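4-hydroxybutyrate coenzyme A transferase (Shewanella oneidensis, PDB 2OAS) probably transfers coenzyme A from acyl-CoA thioesters to carboxylates such as acetate or 4-hydroxybutyrate, as a CoA-binding member of the acetyl-CoA hydrolase/transferase family. Local coordinates at residues V118-K123 with A148-Q153. Residues are numbered along the deposited sequence; the frame is centred on the assembly and turned at random.
Sequences VSPPDK and AHINPQ
Two backbone hydrogen bonds, both made by Val118, join its end of 118-123 to 148-153. Val118 N donates to His149 O at 2.9 Å, approaching from above the carbonyl plane. Asn151 N returns a bond to Val118 O, also at 2.9 Å but straighter: the N-H points at the oxygen at 175°, nearly along the C=O axis. The same oxygen receives a CA-H...O contact from Ile150 CA at 3.5 Å. Ile150, the bridge partner of Val118, lies between the two hydrogen-bonded residues, and both side chains emerge on the same face of the sheet, where Val118 CG2 meets Ile150 CG1 at 4.3 Å. Ile150 carries most of the apolar contact. Its two branches part: CG2, anti to the backbone N, lies against Pro120, 3.5 Å from Pro120 CA, whereas the extended CG1 arm carries CD1 to 4.0 Å from Pro121 CD, the two side chains crossing at about a right angle. This is a parallel bridge at the C-terminal ends of neighbouring strands 113-118 and 145-150 in the eight-stranded parallel sheet of the N-terminal domain, joined by a beta-alpha-beta crossover through helix 136-142, away from the bound CoA. The touching parts run 74° apart, and the segments stay in contact as far as Pro121 before parting. CD of the Pro120 ring meets the turn after Ile150, 3.7 Å from Asn151 O. That turn is an Asx turn: Asn151 OD1 accepts from Gln153 N at 2.8 Å and also from Ala176 N, while ND2 binds Gln117 OE1, so both ends of the amide are held. On the far side of 145-150, strand 170-173 continues the sheet, its Val171 and Glu173 touching Ile150. Backbone hydrogen bonding between Ser119 and Ser128 ties 118-123 to strand 126-128.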
loop_
_atom_site.group_PDB
_atom_site.type_symbol
_atom_site.label_atom_id
_atom_site.label_comp_id
_atom_site.label_asym_id
_atom_site.label_seq_id
_atom_site.Cartn_x
_atom_site.Cartn_y
_atom_site.Cartn_z
ATOM N N VAL A 118 -31.103 -12.023 -4.963
ATOM C CA VAL A 118 -31.629 -10.713 -5.371
ATOM C C VAL A 118 -33.066 -10.435 -4.969
ATOM O O VAL A 118 -33.813 -11.330 -4.564
ATOM C CB VAL A 118 -31.571 -10.511 -6.900
ATOM C CG1 VAL A 118 -30.143 -10.631 -7.418
ATOM C CG2 VAL A 118 -32.478 -11.525 -7.582
ATOM N N SER A 119 -33.460 -9.175 -5.098
ATOM C CA SER A 119 -34.828 -8.790 -4.788
ATOM C C SER A 119 -35.642 -9.191 -6.000
ATOM O O SER A 119 -35.107 -9.330 -7.090
ATOM C CB SER A 119 -34.932 -7.291 -4.558
ATOM O OG SER A 119 -34.316 -6.594 -5.616
ATOM N N PRO A 120 -36.942 -9.413 -5.818
ATOM C CA PRO A 120 -37.770 -9.804 -6.953
ATOM C C PRO A 120 -37.712 -8.795 -8.092
ATOM O O PRO A 120 -37.511 -7.603 -7.883
ATOM C CB PRO A 120 -39.159 -9.924 -6.337
ATOM C CG PRO A 120 -39.123 -8.917 -5.241
ATOM C CD PRO A 120 -37.774 -9.171 -4.627
ATOM N N PRO A 121 -37.867 -9.272 -9.323
ATOM C CA PRO A 121 -37.834 -8.384 -10.484
ATOM C C PRO A 121 -38.988 -7.392 -10.469
ATOM O O PRO A 121 -40.074 -7.707 -9.980
ATOM C CB PRO A 121 -37.942 -9.360 -11.650
ATOM C CG PRO A 121 -38.802 -10.461 -11.070
ATOM C CD PRO A 121 -38.129 -10.664 -9.732
ATOM N N ASP A 122 -38.748 -6.196 -10.995
ATOM C CA ASP A 122 -39.795 -5.161 -11.069
ATOM C C ASP A 122 -40.477 -5.178 -12.419
ATOM O O ASP A 122 -40.193 -6.037 -13.259
ATOM C CB ASP A 122 -39.213 -3.770 -10.831
ATOM C CG ASP A 122 -38.072 -3.437 -11.778
ATOM O OD1 ASP A 122 -38.058 -3.960 -12.912
ATOM O OD2 ASP A 122 -37.193 -2.640 -11.389
ATOM N N LYS A 123 -41.375 -4.222 -12.633
ATOM C CA LYS A 123 -42.113 -4.128 -13.901
ATOM C C LYS A 123 -41.189 -4.192 -15.119
ATOM O O LYS A 123 -41.605 -4.622 -16.189
ATOM C CB LYS A 123 -42.939 -2.838 -13.924
ATOM C CG LYS A 123 -42.160 -1.622 -13.480
ATOM C CD LYS A 123 -43.047 -0.387 -13.302
ATOM C CE LYS A 123 -43.595 0.114 -14.621
ATOM N NZ LYS A 123 -44.292 1.410 -14.415
ATOM N N ALA A 148 -29.704 -17.413 -9.569
ATOM C CA ALA A 148 -30.203 -16.444 -8.619
ATOM C C ALA A 148 -31.311 -16.930 -7.710
ATOM O O ALA A 148 -32.180 -17.706 -8.099
ATOM C CB ALA A 148 -30.695 -15.192 -9.367
ATOM N N HIS A 149 -31.285 -16.436 -6.491
ATOM C CA HIS A 149 -32.294 -16.799 -5.548
ATOM C C HIS A 149 -33.096 -15.537 -5.313
ATOM O O HIS A 149 -32.569 -14.546 -4.816
ATOM C CB HIS A 149 -31.632 -17.312 -4.266
ATOM C CG HIS A 149 -32.477 -17.146 -3.054
ATOM N ND1 HIS A 149 -33.807 -17.499 -3.026
ATOM C CD2 HIS A 149 -32.198 -16.614 -1.840
ATOM C CE1 HIS A 149 -34.317 -17.185 -1.847
ATOM N NE2 HIS A 149 -33.361 -16.648 -1.109
ATOM N N ILE A 150 -34.358 -15.557 -5.714
ATOM C CA ILE A 150 -35.213 -14.397 -5.537
ATOM C C ILE A 150 -35.823 -14.377 -4.146
ATOM O O ILE A 150 -36.610 -15.256 -3.776
ATOM C CB ILE A 150 -36.329 -14.371 -6.574
ATOM C CG1 ILE A 150 -35.712 -14.317 -7.975
ATOM C CG2 ILE A 150 -37.251 -13.181 -6.298
ATOM C CD1 ILE A 150 -36.717 -14.339 -9.097
ATOM N N ASN A 151 -35.463 -13.354 -3.382
ATOM C CA ASN A 151 -35.939 -13.221 -2.016
ATOM C C ASN A 151 -36.624 -11.906 -1.776
ATOM O O ASN A 151 -35.987 -10.864 -1.813
ATOM C CB ASN A 151 -34.764 -13.352 -1.053
ATOM C CG ASN A 151 -35.181 -13.229 0.391
ATOM O OD1 ASN A 151 -36.372 -13.145 0.707
ATOM N ND2 ASN A 151 -34.198 -13.230 1.281
ATOM N N PRO A 152 -37.938 -11.937 -1.537
ATOM C CA PRO A 152 -38.737 -10.740 -1.278
ATOM C C PRO A 152 -38.213 -9.937 -0.086
ATOM O O PRO A 152 -38.597 -8.787 0.106
ATOM C CB PRO A 152 -40.121 -11.300 -1.005
ATOM C CG PRO A 152 -40.182 -12.477 -1.902
ATOM C CD PRO A 152 -38.812 -13.110 -1.709
ATOM N N GLN A 153 -37.343 -10.548 0.714
ATOM C CA GLN A 153 -36.787 -9.884 1.883
ATOM C C GLN A 153 -35.569 -9.057 1.487
ATOM O O GLN A 153 -35.188 -8.126 2.190
ATOM C CB GLN A 153 -36.401 -10.917 2.946
ATOM C CG GLN A 153 -37.545 -11.822 3.364
ATOM C CD GLN A 153 -38.761 -11.038 3.856
ATOM O OE1 GLN A 153 -39.915 -11.426 3.595
ATOM N NE2 GLN A 153 -38.511 -9.926 4.578
#